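Local coordinates for protein beta-d-glucoside glucohydrolase (PDB 3ZZ1) that probably hydrolyses terminal, non-reducing beta-D-glucosyl residues to release beta-D-glucose, as a secreted fungal family 3 glycoside hydrolase of cellulose degradation, at residues 308-311 and 312-315; 94-97 and 98-101; 143-146 and 147-151. One frame throughout, in Å; residues are numbered along the deposited sequence.

In the fold
The three contacts run inward from a glycosylated surface loop. Contact 1, whose centre lies about 26 Å from that of the chain, carries the N-linked sugar on Asn310, and contact 2 lies beneath it on helix 87-103, with centres about 13 Å apart; Val315 O comes to 3.5 Å from Glu100 OE2. Contact 3, on helix 134-150, packs against the same helix with centres about 8 Å apart, Gly94 O meeting Ile148 CG1 at 3.3 Å and Gly98 O meeting Val151 CG1 at 3.5 Å. Contacts 1 and 3 do not touch (nearest atoms about 10 Å apart), but each meets helix 87-103. The sugar is a surface glycan, not a substrate.

Contact 1: 308-311 and 312-315; sequences SFNI and SRNV. With NAG (2-acetamido-2-deoxy-beta-D-glucopyranose), chain B.
Arg313 reaches back along the loop to grip Ser308 end-on with two nitrogens, one for each of two oxygens. NH1 donates to Ser308 O at 2.8 Å, nearly along the C=O axis but with the carbonyl oxygen lying 25° out of the guanidinium plane. NH2 donates to Ser308 OG at 2.9 Å, and that hydroxyl sits in the plane; a further bond from NH2 to Ser308 O is weak. NH1 has a second acceptor in Ala103 O, at the end of helix 87-103, so the guanidinium also ties the loop to that helix.

The other direct hydrogen bond closes a tight turn. Ser312 N donates to Asn310 OD1 at 2.8 Å, with an N-H...O angle of 156°, which makes an Asx turn. It falls within Asn310-Ile311-Ser312, the Asn-X-Ser sequon of N-glycosylation, and this asparagine carries its glycan in the crystal. With CG opposite the backbone N (chi1 -177°), the amide offers OD1 to the turn while ND2 is bonded covalently to C1 of the N-acetylglucosamine, 1.4 Å away.

Packing brings Asn310 against Arg313. Asn310 CB sits over the centre of one guanidinium face, 3.6 Å from Arg313 CZ, so the methylene over its face and Ser308 at its edge set how the guanidinium is turned. Farther back along the arginine, CG lies 3.6 Å from O6 of the sugar.

One water links protein and glycan. It accepts from Asn310 ND2 and, with its oxygen 3.0 Å from Arg313 NH2, from the arginine as well. The same water donates to the acetamido oxygen O7 of the sugar, 2.7 Å from the water oxygen.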
# COMPACT_ATOMS: atom_id res chain seq x y z
N SER A 308 -8.91 -22.73 -15.16
CA SER A 308 -8.19 -22.29 -16.35
C SER A 308 -8.27 -20.77 -16.45
O SER A 308 -9.17 -20.15 -15.87
CB SER A 308 -8.78 -22.94 -17.60
OG SER A 308 -10.12 -22.54 -17.75
N PHE A 309 -7.33 -20.18 -17.18
CA PHE A 309 -7.28 -18.73 -17.33
C PHE A 309 -8.46 -18.21 -18.14
O PHE A 309 -8.67 -18.62 -19.28
CB PHE A 309 -5.96 -18.28 -17.97
CG PHE A 309 -5.92 -16.81 -18.31
CD1 PHE A 309 -5.74 -15.85 -17.31
CD2 PHE A 309 -6.10 -16.38 -19.62
CE1 PHE A 309 -5.71 -14.49 -17.62
CE2 PHE A 309 -6.08 -15.02 -19.94
CZ PHE A 309 -5.88 -14.07 -18.93
N ASN A 310 -9.20 -17.28 -17.54
CA ASN A 310 -10.30 -16.62 -18.22
C ASN A 310 -10.70 -15.37 -17.45
O ASN A 310 -11.25 -15.46 -16.35
CB ASN A 310 -11.48 -17.59 -18.40
CG ASN A 310 -12.63 -16.98 -19.18
OD1 ASN A 310 -12.69 -15.77 -19.40
ND2 ASN A 310 -13.55 -17.84 -19.60
N ILE A 311 -10.40 -14.21 -18.02
CA ILE A 311 -10.71 -12.93 -17.36
C ILE A 311 -12.06 -12.35 -17.79
O ILE A 311 -12.36 -11.19 -17.51
CB ILE A 311 -9.56 -11.90 -17.50
CG1 ILE A 311 -9.06 -11.83 -18.94
CG2 ILE A 311 -8.41 -12.23 -16.52
CD1 ILE A 311 -8.10 -10.70 -19.22
N SER A 312 -12.87 -13.16 -18.46
CA SER A 312 -14.24 -12.75 -18.80
C SER A 312 -15.24 -13.24 -17.75
O SER A 312 -16.39 -12.78 -17.71
CB SER A 312 -14.63 -13.23 -20.20
OG SER A 312 -13.86 -12.56 -21.19
N ARG A 313 -14.80 -14.18 -16.91
CA ARG A 313 -15.64 -14.75 -15.86
C ARG A 313 -16.04 -13.70 -14.83
O ARG A 313 -15.20 -12.90 -14.41
CB ARG A 313 -14.91 -15.87 -15.13
CG ARG A 313 -15.03 -17.22 -15.77
CD ARG A 313 -14.18 -18.23 -15.01
NE ARG A 313 -13.71 -19.28 -15.90
CZ ARG A 313 -12.53 -19.88 -15.79
NH1 ARG A 313 -11.68 -19.53 -14.83
NH2 ARG A 313 -12.18 -20.82 -16.66
N ASN A 314 -17.31 -13.73 -14.43
CA ASN A 314 -17.80 -12.91 -13.33
C ASN A 314 -17.46 -13.59 -12.02
O ASN A 314 -18.12 -14.55 -11.60
CB ASN A 314 -19.31 -12.67 -13.44
CG ASN A 314 -19.83 -11.64 -12.44
OD1 ASN A 314 -19.23 -11.41 -11.38
ND2 ASN A 314 -20.95 -11.02 -12.77
N VAL A 315 -16.42 -13.08 -11.37
CA VAL A 315 -15.88 -13.67 -10.15
C VAL A 315 -16.12 -12.80 -8.91
O VAL A 315 -15.52 -13.02 -7.86
CB VAL A 315 -14.36 -13.97 -10.31
CG1 VAL A 315 -14.13 -14.95 -11.47
CG2 VAL A 315 -13.57 -12.67 -10.54
C1 NAG B . -14.72 -17.39 -20.31
C2 NAG B . -15.20 -18.44 -21.32
C3 NAG B . -16.57 -18.05 -21.90
C4 NAG B . -17.55 -17.67 -20.79
C5 NAG B . -16.93 -16.61 -19.89
C6 NAG B . -17.86 -16.18 -18.75
C7 NAG B . -13.55 -19.73 -22.59
C8 NAG B . -12.51 -19.68 -23.68
N2 NAG B . -14.18 -18.58 -22.34
O3 NAG B . -17.10 -19.15 -22.60
O4 NAG B . -18.75 -17.17 -21.34
O5 NAG B . -15.73 -17.15 -19.36
O6 NAG B . -17.96 -17.20 -17.78
O7 NAG B . -13.77 -20.78 -22.00
O HOH W 1 -13.52 -20.70 -19.36

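Contact 2: 94-97 and 98-101; sequences GQFI and GEEV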
# COMPACT_ATOMS: atom_id res chain seq x y z
N GLY A 94 -7.28 -9.04 0.97
CA GLY A 94 -6.36 -10.02 0.40
C GLY A 94 -7.04 -11.32 0.02
O GLY A 94 -6.83 -11.84 -1.08
N GLN A 95 -7.87 -11.85 0.93
CA GLN A 95 -8.63 -13.08 0.68
C GLN A 95 -9.55 -12.95 -0.53
O GLN A 95 -9.60 -13.85 -1.38
CB GLN A 95 -9.46 -13.46 1.92
CG GLN A 95 -10.29 -14.75 1.74
CD GLN A 95 -11.31 -14.96 2.85
OE1 GLN A 95 -12.51 -15.13 2.59
NE2 GLN A 95 -10.84 -14.95 4.10
N PHE A 96 -10.26 -11.83 -0.60
CA PHE A 96 -11.22 -11.58 -1.67
C PHE A 96 -10.50 -11.42 -3.02
O PHE A 96 -10.95 -11.97 -4.03
CB PHE A 96 -12.08 -10.36 -1.34
CG PHE A 96 -13.17 -10.63 -0.31
CD1 PHE A 96 -13.20 -11.82 0.42
CD2 PHE A 96 -14.15 -9.68 -0.06
CE1 PHE A 96 -14.20 -12.06 1.37
CE2 PHE A 96 -15.16 -9.90 0.88
CZ PHE A 96 -15.19 -11.09 1.60
N ILE A 97 -9.38 -10.70 -3.02
CA ILE A 97 -8.51 -10.60 -4.20
C ILE A 97 -8.02 -11.98 -4.62
O ILE A 97 -8.08 -12.34 -5.79
CB ILE A 97 -7.30 -9.63 -3.97
CG1 ILE A 97 -7.77 -8.18 -4.01
CG2 ILE A 97 -6.20 -9.86 -5.02
CD1 ILE A 97 -6.78 -7.17 -3.46
N GLY A 98 -7.56 -12.76 -3.64
CA GLY A 98 -7.12 -14.14 -3.87
C GLY A 98 -8.20 -14.97 -4.54
O GLY A 98 -7.93 -15.67 -5.53
N GLU A 99 -9.42 -14.90 -4.01
CA GLU A 99 -10.56 -15.64 -4.55
C GLU A 99 -10.82 -15.33 -6.03
O GLU A 99 -11.03 -16.25 -6.83
CB GLU A 99 -11.82 -15.38 -3.73
CG GLU A 99 -11.88 -16.17 -2.43
CD GLU A 99 -13.05 -15.80 -1.54
OE1 GLU A 99 -14.03 -15.21 -2.04
OE2 GLU A 99 -12.99 -16.11 -0.33
N GLU A 100 -10.78 -14.05 -6.37
CA GLU A 100 -11.04 -13.60 -7.74
C GLU A 100 -9.91 -13.99 -8.70
O GLU A 100 -10.17 -14.37 -9.84
CB GLU A 100 -11.28 -12.09 -7.79
CG GLU A 100 -12.46 -11.67 -6.92
CD GLU A 100 -13.15 -10.39 -7.38
OE1 GLU A 100 -12.67 -9.75 -8.33
OE2 GLU A 100 -14.18 -10.03 -6.76
N VAL A 101 -8.67 -13.90 -8.21
CA VAL A 101 -7.50 -14.28 -9.00
C VAL A 101 -7.52 -15.76 -9.37
O VAL A 101 -7.36 -16.11 -10.55
CB VAL A 101 -6.18 -13.90 -8.27
CG1 VAL A 101 -4.97 -14.39 -9.04
CG2 VAL A 101 -6.10 -12.38 -8.08
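The ring of Phe96 meets the carboxylate of Glu99 obliquely, CD1 lying 4.3 Å from OE1, while the imidazole of His319 lies against the phenylalanine with the two ring planes about 30° apart. One turn apart, the Glu99 and Gln95 side chains run side by side, pointing the same way, with carboxylate and amide planes 35° apart, and Glu99 OE2 is 3.7 Å from Gln95 CG.

Glu99 reaches this place with CG opposite its carbonyl carbon (chi1 -79°) and an extended chain beyond. Its CG passes 3.4 Å from Gln95 O, the carbonyl that accepts the hydrogen bond from Glu99 N. OE1 then bonds to His319 NE2, while Glu100 OE2 takes His319 ND1 and also Thr73 OG1. Both imidazole nitrogens therefore face carboxylates, which would probably favour a positively charged ring. A leucine at Glu99 would probably leave His319 NE2 without its carboxylate partner and the imidazole held at one nitrogen by Glu100, freer to shift against Phe96.

On another flank of the helix the packing is apolar: Ile97 CG2 meets Val101 CG2 at 4.0 Å, the two branched side chains crossing at a slant. Four backbone bonds repeat the i to i+4 pattern without a break, from Gly98 N to Gly94 O at 2.8 Å through to Val101 N and Ile97 O at 2.9 Å. Gly94 and Gly98, spaced as in a GxxxG motif, have no side chains to keep helix 134-150 at a distance.

This is a regular alpha-helical stretch of the beta-alpha-beta connection from strand 58-60 to strand 108-109, as expected in the TIM-barrel-like N-terminal domain of family 3 glycosidases.

Contact 3: 143-146 and 147-151; sequences QTIN and GIQSV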
# COMPACT_ATOMS: atom_id res chain seq x y z
N GLN A 143 -0.68 -9.11 6.50
CA GLN A 143 -2.10 -9.44 6.55
C GLN A 143 -2.66 -9.70 5.15
O GLN A 143 -3.48 -10.61 4.97
CB GLN A 143 -2.91 -8.34 7.26
CG GLN A 143 -2.63 -8.19 8.77
CD GLN A 143 -3.25 -9.29 9.65
OE1 GLN A 143 -2.83 -9.47 10.79
NE2 GLN A 143 -4.24 -10.02 9.12
N THR A 144 -2.22 -8.92 4.17
CA THR A 144 -2.72 -9.02 2.79
C THR A 144 -2.24 -10.30 2.13
O THR A 144 -2.99 -10.95 1.40
CB THR A 144 -2.29 -7.79 1.95
OG1 THR A 144 -2.70 -6.59 2.60
CG2 THR A 144 -2.90 -7.83 0.54
N ILE A 145 -0.98 -10.66 2.39
CA ILE A 145 -0.37 -11.84 1.80
C ILE A 145 -0.93 -13.12 2.43
O ILE A 145 -1.19 -14.08 1.72
CB ILE A 145 1.18 -11.77 1.89
CG1 ILE A 145 1.70 -10.79 0.82
CG2 ILE A 145 1.83 -13.13 1.71
CD1 ILE A 145 3.03 -10.17 1.14
N ASN A 146 -1.13 -13.11 3.74
CA ASN A 146 -1.86 -14.19 4.41
C ASN A 146 -3.22 -14.40 3.73
O ASN A 146 -3.58 -15.53 3.38
CB ASN A 146 -2.05 -13.90 5.90
CG ASN A 146 -2.75 -15.03 6.65
OD1 ASN A 146 -3.94 -14.93 6.99
ND2 ASN A 146 -2.02 -16.12 6.91
N GLY A 147 -3.94 -13.31 3.51
CA GLY A 147 -5.24 -13.34 2.85
C GLY A 147 -5.20 -13.92 1.44
O GLY A 147 -5.91 -14.88 1.15
N ILE A 148 -4.36 -13.34 0.58
CA ILE A 148 -4.21 -13.80 -0.80
C ILE A 148 -3.83 -15.28 -0.84
O ILE A 148 -4.49 -16.09 -1.50
CB ILE A 148 -3.16 -12.98 -1.60
CG1 ILE A 148 -3.60 -11.52 -1.74
CG2 ILE A 148 -2.92 -13.59 -2.99
CD1 ILE A 148 -2.45 -10.56 -2.08
N GLN A 149 -2.77 -15.64 -0.11
CA GLN A 149 -2.19 -16.99 -0.22
C GLN A 149 -2.99 -18.09 0.49
O GLN A 149 -2.81 -19.27 0.20
CB GLN A 149 -0.71 -16.99 0.19
CG GLN A 149 0.14 -16.03 -0.66
CD GLN A 149 1.64 -16.25 -0.53
OE1 GLN A 149 2.13 -16.87 0.41
NE2 GLN A 149 2.39 -15.72 -1.50
N SER A 150 -3.89 -17.70 1.39
CA SER A 150 -4.78 -18.68 2.04
C SER A 150 -5.73 -19.31 1.02
O SER A 150 -6.26 -20.40 1.24
CB SER A 150 -5.61 -18.01 3.13
OG SER A 150 -6.63 -17.21 2.56
N VAL A 151 -5.94 -18.60 -0.09
CA VAL A 151 -6.82 -19.03 -1.18
C VAL A 151 -6.09 -19.96 -2.14
O VAL A 151 -6.71 -20.71 -2.89
CB VAL A 151 -7.38 -17.79 -1.94
CG1 VAL A 151 -8.20 -18.21 -3.17
CG2 VAL A 151 -8.21 -16.93 -1.01
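Ile148 folds back along Thr144, one turn earlier in the helix. Its CB stands 3.6 Å from Thr144 O, and CG1, set opposite the carbonyl carbon (chi1 -64°), closes to 3.2 Å from the same oxygen. At the tip, CD1 stays 3.5 Å from Thr144 O and meets the methyl CG2 of Thr144 at 3.8 Å, the two side chains lying alongside and pointing the same way. Thr144 O meanwhile accepts a nearly straight bond from Ile148 N (2.9 Å, 172°), and the threonine hydroxyl bonds to Ala140 O.

Ile145 and Gln149 also lie side by side, Gln149 CD 3.8 Å from Ile145 CG2. Toward the C-terminal end of the helix the bonding bends: Ser150 N donates to Asn146 O at only 136°, and Ser150 OG donates to Gly147 O at 2.8 Å, tying its hydroxyl to the backbone three residues earlier.

Asn146 OD1 bonds to Arg91 of helix 87-103, the helix that Gln143 and Thr144 also touch through Ile90. Ile145, Ile148 and Gln149 rest on Ala155 of strand 154-160, and Ile148 touches helix 87-103 as well; helix 134-150 thus packs beside helix 87-103 and against strand 154-160, the strand that follows it.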